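Local coordinates for protein trans-4-hydroxy-L-proline dehydratase (Clostridioides difficile 70-100-2010, PDB 6VXC) that dehydrates trans-4-hydroxy-L-proline to (S)-1-pyrroline-5-carboxylate by glycyl radical chemistry, a step in the anaerobic breakdown of hydroxyproline, at residues A[53-56]-A[57-61]; A[70-73]-A[74-78]; A[137-140]-A[141-145]. One frame throughout, in Å; residues are numbered along the deposited sequence.

Contact 1: A[53-56]-A[57-61]; sequences EAYK and KYEGS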
loop_
_atom_site.group_PDB
_atom_site.type_symbol
_atom_site.label_atom_id
_atom_site.label_comp_id
_atom_site.label_asym_id
_atom_site.label_seq_id
_atom_site.Cartn_x
_atom_site.Cartn_y
_atom_site.Cartn_z
ATOM N N GLU A 53 -3.995 -29.784 -4.447
ATOM C CA GLU A 53 -4.060 -31.062 -3.736
ATOM C C GLU A 53 -4.973 -30.990 -2.517
ATOM O O GLU A 53 -5.708 -31.942 -2.224
ATOM C CB GLU A 53 -2.664 -31.502 -3.301
ATOM C CG GLU A 53 -1.733 -31.904 -4.420
ATOM C CD GLU A 53 -0.376 -32.363 -3.899
ATOM O OE1 GLU A 53 -0.201 -32.435 -2.667
ATOM O OE2 GLU A 53 0.518 -32.647 -4.721
ATOM N N ALA A 54 -4.885 -29.906 -1.749
ATOM C CA ALA A 54 -5.682 -29.807 -0.534
ATOM C C ALA A 54 -7.169 -29.697 -0.849
ATOM O O ALA A 54 -7.992 -30.323 -0.177
ATOM C CB ALA A 54 -5.216 -28.624 0.314
ATOM N N TYR A 55 -7.538 -28.894 -1.852
ATOM C CA TYR A 55 -8.954 -28.752 -2.190
ATOM C C TYR A 55 -9.536 -30.065 -2.698
ATOM O O TYR A 55 -10.643 -30.457 -2.301
ATOM C CB TYR A 55 -9.146 -27.652 -3.229
ATOM C CG TYR A 55 -9.378 -26.276 -2.648
ATOM C CD1 TYR A 55 -8.511 -25.741 -1.705
ATOM C CD2 TYR A 55 -10.476 -25.518 -3.034
ATOM C CE1 TYR A 55 -8.726 -24.472 -1.170
ATOM C CE2 TYR A 55 -10.698 -24.259 -2.517
ATOM C CZ TYR A 55 -9.819 -23.737 -1.578
ATOM O OH TYR A 55 -10.043 -22.476 -1.064
ATOM N N LYS A 56 -8.809 -30.749 -3.585
ATOM C CA LYS A 56 -9.262 -32.046 -4.064
ATOM C C LYS A 56 -9.453 -33.024 -2.917
ATOM O O LYS A 56 -10.307 -33.909 -2.988
ATOM C CB LYS A 56 -8.263 -32.604 -5.081
ATOM C CG LYS A 56 -8.308 -31.912 -6.435
ATOM C CD LYS A 56 -7.200 -32.423 -7.352
ATOM C CE LYS A 56 -7.310 -31.827 -8.740
ATOM N NZ LYS A 56 -6.169 -32.268 -9.586
ATOM N N LYS A 57 -8.682 -32.870 -1.850
ATOM C CA LYS A 57 -8.835 -33.722 -0.681
ATOM C C LYS A 57 -10.022 -33.295 0.184
ATOM O O LYS A 57 -10.794 -34.143 0.642
ATOM C CB LYS A 57 -7.531 -33.698 0.117
ATOM C CG LYS A 57 -7.357 -34.783 1.153
ATOM C CD LYS A 57 -5.861 -34.956 1.468
ATOM C CE LYS A 57 -5.629 -35.611 2.819
ATOM N NZ LYS A 57 -4.260 -35.323 3.332
ATOM N N TYR A 58 -10.201 -31.992 0.412
ATOM C CA TYR A 58 -11.089 -31.528 1.471
ATOM C C TYR A 58 -12.320 -30.753 1.017
ATOM O O TYR A 58 -13.273 -30.651 1.797
ATOM C CB TYR A 58 -10.311 -30.658 2.471
ATOM C CG TYR A 58 -9.298 -31.425 3.285
ATOM C CD1 TYR A 58 -9.698 -32.429 4.167
ATOM C CD2 TYR A 58 -7.943 -31.153 3.170
ATOM C CE1 TYR A 58 -8.774 -33.132 4.914
ATOM C CE2 TYR A 58 -7.018 -31.841 3.908
ATOM C CZ TYR A 58 -7.436 -32.836 4.777
ATOM O OH TYR A 58 -6.509 -33.524 5.507
ATOM N N GLU A 59 -12.326 -30.171 -0.179
ATOM C CA GLU A 59 -13.460 -29.342 -0.569
ATOM C C GLU A 59 -14.746 -30.152 -0.537
ATOM O O GLU A 59 -14.811 -31.261 -1.078
ATOM C CB GLU A 59 -13.258 -28.756 -1.960
ATOM C CG GLU A 59 -14.346 -27.791 -2.372
ATOM C CD GLU A 59 -14.229 -27.367 -3.825
ATOM O OE1 GLU A 59 -14.140 -28.253 -4.702
ATOM O OE2 GLU A 59 -14.211 -26.146 -4.089
ATOM N N GLY A 60 -15.770 -29.590 0.094
ATOM C CA GLY A 60 -17.044 -30.260 0.220
ATOM C C GLY A 60 -17.207 -31.088 1.472
ATOM O O GLY A 60 -18.320 -31.547 1.748
ATOM N N SER A 61 -16.138 -31.294 2.237
ATOM C CA SER A 61 -16.196 -32.075 3.457
ATOM C C SER A 61 -16.125 -31.230 4.722
ATOM O O SER A 61 -16.377 -31.760 5.810
ATOM C CB SER A 61 -15.057 -33.105 3.470
ATOM O OG SER A 61 -13.807 -32.472 3.653
HETATM O O HOH W 1 -13.051 -32.326 -2.491
#
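Y55 and E59 meet at the last turn of helix 46-58. The backbone N of E59 donates to Y55 O at 2.7 Å. The E59 side chain leaves from the same spot, and its CB lies 3.1 Å from Y55 O. With CG anti to the backbone N (chi1 -175°) and an extended chain beyond it, the carboxylate reaches back to the Y55 ring and crosses it at a slant. OE2 stops 3.9 Å from Y55 CD2. Ring and carboxylate planes are turned 61° against each other, so the two groups do not stack. One residue earlier, Y58 N donates to A54 O at 2.8 Å. The ring of Y58 leans on that same carbonyl, with CD2 3.4 Å from A54 O. The residue before it, K57, donates from its N to E53 O at 3.1 Å. K57 CG sits over one face of the Y58 ring, near its centre.

Outward from this shell, the polar ends find partners elsewhere. E59 OE1 forms a salt bridge with R146. Y55 OH is hydrogen-bonded to R68, and its ring meets W143. These partners hold the Y55 ring and the E59 carboxylate from beyond the helix.

E59 is the first residue to leave helical angles. G60 follows with a positive phi of 92°, and S61 folds back so that both its N and OG donate to Y58 O. Such a turn, with a glycine of positive phi, is characteristic of a helix C-terminus opening into a loop.

Contact 2: A[70-73]-A[74-78]; sequences LSFK and HYIEN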
loop_
_atom_site.group_PDB
_atom_site.type_symbol
_atom_site.label_atom_id
_atom_site.label_comp_id
_atom_site.label_asym_id
_atom_site.label_seq_id
_atom_site.Cartn_x
_atom_site.Cartn_y
_atom_site.Cartn_z
ATOM N N LEU A 70 -6.859 -25.923 6.530
ATOM C CA LEU A 70 -6.291 -27.212 6.142
ATOM C C LEU A 70 -5.440 -27.086 4.883
ATOM O O LEU A 70 -4.419 -27.763 4.747
ATOM C CB LEU A 70 -7.404 -28.243 5.937
ATOM C CG LEU A 70 -8.122 -28.754 7.185
ATOM C CD1 LEU A 70 -9.345 -29.622 6.822
ATOM C CD2 LEU A 70 -7.150 -29.505 8.082
ATOM N N SER A 71 -5.849 -26.230 3.944
ATOM C CA SER A 71 -5.042 -26.044 2.742
ATOM C C SER A 71 -3.723 -25.351 3.066
ATOM O O SER A 71 -2.672 -25.729 2.539
ATOM C CB SER A 71 -5.824 -25.241 1.701
ATOM O OG SER A 71 -6.989 -25.941 1.313
ATOM N N PHE A 72 -3.762 -24.322 3.916
ATOM C CA PHE A 72 -2.529 -23.673 4.346
ATOM C C PHE A 72 -1.609 -24.660 5.050
ATOM O O PHE A 72 -0.403 -24.708 4.781
ATOM C CB PHE A 72 -2.849 -22.497 5.265
ATOM C CG PHE A 72 -1.620 -21.778 5.789
ATOM C CD1 PHE A 72 -0.832 -21.021 4.931
ATOM C CD2 PHE A 72 -1.285 -21.832 7.132
ATOM C CE1 PHE A 72 0.293 -20.343 5.395
ATOM C CE2 PHE A 72 -0.162 -21.152 7.611
ATOM C CZ PHE A 72 0.629 -20.413 6.737
ATOM N N LYS A 73 -2.168 -25.458 5.963
ATOM C CA LYS A 73 -1.356 -26.434 6.679
ATOM C C LYS A 73 -0.738 -27.444 5.726
ATOM O O LYS A 73 0.436 -27.804 5.865
ATOM C CB LYS A 73 -2.186 -27.146 7.742
ATOM C CG LYS A 73 -1.362 -28.105 8.600
ATOM C CD LYS A 73 -2.219 -28.740 9.667
ATOM C CE LYS A 73 -1.480 -29.810 10.439
ATOM N NZ LYS A 73 -2.467 -30.726 11.056
ATOM N N HIS A 74 -1.519 -27.938 4.776
ATOM C CA HIS A 74 -0.968 -28.849 3.786
ATOM C C HIS A 74 0.171 -28.194 3.024
ATOM O O HIS A 74 1.205 -28.819 2.775
ATOM C CB HIS A 74 -2.066 -29.305 2.830
ATOM C CG HIS A 74 -1.604 -30.319 1.838
ATOM N ND1 HIS A 74 -1.355 -31.630 2.179
ATOM C CD2 HIS A 74 -1.316 -30.212 0.523
ATOM C CE1 HIS A 74 -0.940 -32.288 1.113
ATOM N NE2 HIS A 74 -0.910 -31.450 0.093
ATOM N N TYR A 75 -0.009 -26.931 2.637
ATOM C CA TYR A 75 1.047 -26.208 1.945
ATOM C C TYR A 75 2.288 -26.085 2.826
ATOM O O TYR A 75 3.408 -26.330 2.371
ATOM C CB TYR A 75 0.519 -24.840 1.495
ATOM C CG TYR A 75 1.581 -23.820 1.164
ATOM C CD1 TYR A 75 2.346 -23.931 0.017
ATOM C CD2 TYR A 75 1.793 -22.726 1.990
ATOM C CE1 TYR A 75 3.309 -22.999 -0.283
ATOM C CE2 TYR A 75 2.759 -21.780 1.691
ATOM C CZ TYR A 75 3.508 -21.923 0.555
ATOM O OH TYR A 75 4.468 -21.000 0.242
ATOM N N ILE A 76 2.111 -25.712 4.093
ATOM C CA ILE A 76 3.260 -25.560 4.987
ATOM C C ILE A 76 3.966 -26.899 5.200
ATOM O O ILE A 76 5.200 -26.968 5.245
ATOM C CB ILE A 76 2.822 -24.928 6.320
ATOM C CG1 ILE A 76 2.373 -23.479 6.115
ATOM C CG2 ILE A 76 3.952 -24.995 7.360
ATOM C CD1 ILE A 76 3.462 -22.584 5.609
ATOM N N GLU A 77 3.196 -27.983 5.350
ATOM C CA GLU A 77 3.799 -29.293 5.586
ATOM C C GLU A 77 4.662 -29.754 4.418
ATOM O O GLU A 77 5.660 -30.448 4.627
ATOM C CB GLU A 77 2.707 -30.327 5.875
ATOM C CG GLU A 77 2.204 -30.330 7.305
ATOM C CD GLU A 77 0.997 -31.253 7.521
ATOM O OE1 GLU A 77 0.339 -31.645 6.529
ATOM O OE2 GLU A 77 0.701 -31.576 8.690
ATOM N N ASN A 78 4.305 -29.399 3.188
ATOM C CA ASN A 78 4.923 -30.022 2.028
ATOM C C ASN A 78 5.726 -29.105 1.126
ATOM O O ASN A 78 6.395 -29.616 0.226
ATOM C CB ASN A 78 3.858 -30.705 1.168
ATOM C CG ASN A 78 3.218 -31.858 1.877
ATOM O OD1 ASN A 78 2.116 -31.735 2.411
ATOM N ND2 ASN A 78 3.911 -32.991 1.902
#
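H74 meets L70 across one turn of helix 64-78, the first of four regular i to i+4 steps of an alpha-helix. H74 N donates to L70 O at 2.9 Å, and its CB also lies near that oxygen. The imidazole turns away from the 70-73 turn, and its polar partner is E53 of helix 46-58.

Y75 comes next. Its N donates to S71 O at 2.9 Å. The Y75 ring presents its edge to F72 O, and CD2 makes a loose apolar contact with F72 CD1 at 4.3 Å. S71 packs on helix 46-58, while F72 and Y75 both touch T292 of helix 276-293.

I76 carries the main apolar contact. Its N donates to F72 O at 2.8 Å. The F72 ring swings forward because its CG is anti to the backbone N (chi1 179°). I76 CG1 therefore sits over one face of the ring, offset toward the rim. This is a CH-pi contact: CG1 is 3.7 Å from the ring centroid and 17° off the normal. I76 CD1 lies beyond the rim, nearest to CZ.

E77 closes the series, its N donating to K73 O at 2.8 Å. K73 and E77 both touch I233 of helix 214-248. The lysine chain is extended, and the glutamate chain crosses it at an angle. The opposite charges probably attract only weakly: K73 NZ and E77 OE2 are 4.0 Å apart, beyond a salt bridge. The carboxylate instead touches the lysine methylene beside the amine, with E77 OE2 3.3 Å from K73 CE.

Contact 3: A[137-140]-A[141-145]; sequences EEII and PFWKK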
loop_
_atom_site.group_PDB
_atom_site.type_symbol
_atom_site.label_atom_id
_atom_site.label_comp_id
_atom_site.label_asym_id
_atom_site.label_seq_id
_atom_site.Cartn_x
_atom_site.Cartn_y
_atom_site.Cartn_z
ATOM N N GLU A 137 -2.007 -27.525 -17.241
ATOM C CA GLU A 137 -2.556 -28.870 -17.129
ATOM C C GLU A 137 -3.169 -29.177 -15.773
ATOM O O GLU A 137 -4.139 -29.938 -15.704
ATOM C CB GLU A 137 -1.473 -29.905 -17.418
ATOM C CG GLU A 137 -0.898 -29.829 -18.808
ATOM C CD GLU A 137 0.195 -30.856 -19.035
ATOM O OE1 GLU A 137 0.634 -31.005 -20.196
ATOM O OE2 GLU A 137 0.608 -31.522 -18.058
ATOM N N GLU A 138 -2.638 -28.623 -14.693
ATOM C CA GLU A 138 -3.158 -28.919 -13.366
ATOM C C GLU A 138 -3.978 -27.788 -12.761
ATOM O O GLU A 138 -4.971 -28.055 -12.081
ATOM C CB GLU A 138 -2.014 -29.261 -12.408
ATOM C CG GLU A 138 -1.026 -30.318 -12.879
ATOM C CD GLU A 138 -1.676 -31.654 -13.205
ATOM O OE1 GLU A 138 -1.211 -32.311 -14.166
ATOM O OE2 GLU A 138 -2.614 -32.069 -12.482
ATOM N N ILE A 139 -3.579 -26.531 -12.971
ATOM C CA ILE A 139 -4.158 -25.402 -12.247
ATOM C C ILE A 139 -5.419 -24.880 -12.925
ATOM O O ILE A 139 -6.468 -24.770 -12.287
ATOM C CB ILE A 139 -3.130 -24.263 -12.080
ATOM C CG1 ILE A 139 -1.864 -24.776 -11.389
ATOM C CG2 ILE A 139 -3.738 -23.123 -11.264
ATOM C CD1 ILE A 139 -2.120 -25.513 -10.102
ATOM N N ILE A 140 -5.315 -24.505 -14.202
ATOM C CA ILE A 140 -6.468 -23.934 -14.906
ATOM C C ILE A 140 -7.675 -24.866 -14.881
ATOM O O ILE A 140 -8.781 -24.400 -14.563
ATOM C CB ILE A 140 -6.069 -23.532 -16.336
ATOM C CG1 ILE A 140 -5.149 -22.315 -16.299
ATOM C CG2 ILE A 140 -7.294 -23.260 -17.189
ATOM C CD1 ILE A 140 -4.764 -21.834 -17.654
ATOM N N PRO A 141 -7.547 -26.162 -15.194
ATOM C CA PRO A 141 -8.730 -27.030 -15.193
ATOM C C PRO A 141 -9.433 -27.065 -13.855
ATOM O O PRO A 141 -10.655 -27.227 -13.822
ATOM C CB PRO A 141 -8.156 -28.398 -15.581
ATOM C CG PRO A 141 -6.905 -28.088 -16.307
ATOM C CD PRO A 141 -6.342 -26.894 -15.616
ATOM N N PHE A 142 -8.711 -26.906 -12.746
ATOM C CA PHE A 142 -9.357 -26.946 -11.440
ATOM C C PHE A 142 -9.838 -25.572 -10.974
ATOM O O PHE A 142 -10.951 -25.458 -10.451
ATOM C CB PHE A 142 -8.407 -27.560 -10.406
ATOM C CG PHE A 142 -9.038 -27.771 -9.057
ATOM C CD1 PHE A 142 -9.750 -28.926 -8.779
ATOM C CD2 PHE A 142 -8.933 -26.805 -8.073
ATOM C CE1 PHE A 142 -10.348 -29.114 -7.548
ATOM C CE2 PHE A 142 -9.530 -26.985 -6.830
ATOM C CZ PHE A 142 -10.237 -28.146 -6.567
ATOM N N TRP A 143 -9.044 -24.517 -11.169
ATOM C CA TRP A 143 -9.309 -23.236 -10.522
ATOM C C TRP A 143 -10.017 -22.214 -11.400
ATOM O O TRP A 143 -10.563 -21.250 -10.862
ATOM C CB TRP A 143 -8.004 -22.611 -10.008
ATOM C CG TRP A 143 -7.457 -23.355 -8.856
ATOM C CD1 TRP A 143 -6.447 -24.276 -8.874
ATOM C CD2 TRP A 143 -7.901 -23.272 -7.502
ATOM N NE1 TRP A 143 -6.234 -24.762 -7.615
ATOM C CE2 TRP A 143 -7.110 -24.163 -6.752
ATOM C CE3 TRP A 143 -8.883 -22.524 -6.848
ATOM C CZ2 TRP A 143 -7.273 -24.327 -5.385
ATOM C CZ3 TRP A 143 -9.049 -22.692 -5.493
ATOM C CH2 TRP A 143 -8.251 -23.587 -4.777
ATOM N N LYS A 144 -10.043 -22.390 -12.718
ATOM C CA LYS A 144 -10.669 -21.373 -13.568
ATOM C C LYS A 144 -12.115 -21.105 -13.156
ATOM O O LYS A 144 -12.566 -19.955 -13.171
ATOM C CB LYS A 144 -10.593 -21.800 -15.033
ATOM C CG LYS A 144 -11.174 -20.827 -16.049
ATOM C CD LYS A 144 -10.841 -21.307 -17.466
ATOM C CE LYS A 144 -11.369 -20.370 -18.539
ATOM N NZ LYS A 144 -12.844 -20.207 -18.387
ATOM N N LYS A 145 -12.868 -22.147 -12.798
ATOM C CA LYS A 145 -14.245 -21.928 -12.377
ATOM C C LYS A 145 -14.354 -21.575 -10.898
ATOM O O LYS A 145 -15.428 -21.154 -10.457
ATOM C CB LYS A 145 -15.107 -23.169 -12.671
ATOM C CG LYS A 145 -14.826 -24.357 -11.760
ATOM C CD LYS A 145 -15.713 -25.535 -12.109
ATOM C CE LYS A 145 -15.413 -26.737 -11.239
ATOM N NZ LYS A 145 -16.130 -27.963 -11.704
#
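I139 and W143 are brought together by their first torsions. In I139, CG2 is anti to the backbone N. In W143, CG is anti to the carbonyl carbon (chi1 -70°), which turns the indole back toward the preceding turn. I139 CG2 then meets W143 CD1 at 3.8 Å, with the two side chains crossing at an angle. The same CD1 lies 3.4 Å from I139 O, which sits at the indole edge, near its plane.

The backbone supports this pairing. W143 N donates to I139 O at 2.8 Å. F142 N adds a weak bond to the same oxygen. One residue on, K144 N donates to I140 O at 3.0 Å. The K144 chain crosses I140 at a slant, with CD 4.1 Å from I140 CG2.

P141 breaks the ladder of bonds. It has no N-H to give to the turn before, which is already wide and pi-type at 137-139. Its ring fills that place instead, with CG 3.4 Å from E137 O. It also presses on its neighbour: I140 CB and P141 CD are 3.4 Å apart, tighter than usual for two carbons.

Within the 141-145 segment, F142 CD2 lies 3.4 Å above one face of the W143 indole, offset toward the rim. W143 NE1 is hydrogen-bonded to T52 of helix 46-58, which fixes the rotation of the indole next to the CD1 contact. F142 touches Y55 and K56 on that helix and makes a cation-pi contact with R146. Together these features are characteristic of a proline-kinked helix, here the last turns of helix 129-143 packed against helix 46-58.

Contact 1 lies between the other two. Its centre is about 12 Å from that of contact 2 and about 14 Å from that of contact 3. Contacts 2 and 3 do not touch, their nearest atoms being about 7 Å apart. Helix 46-58 bridges them through different side chains. Toward contact 2, E53 OE1 makes a probable hydrogen bond to H74 NE2 at 3.0 Å, and Y58 CD1 packs on L70 CD1 at 3.9 Å. Toward contact 3, Y55 CB lies 3.5 Å from F142 CZ. Each contact is local to one helix. All three lie away from C454 and E456, the probable radical cysteine and proton acceptor, and from G785, which carries the glycyl radical in the active enzyme.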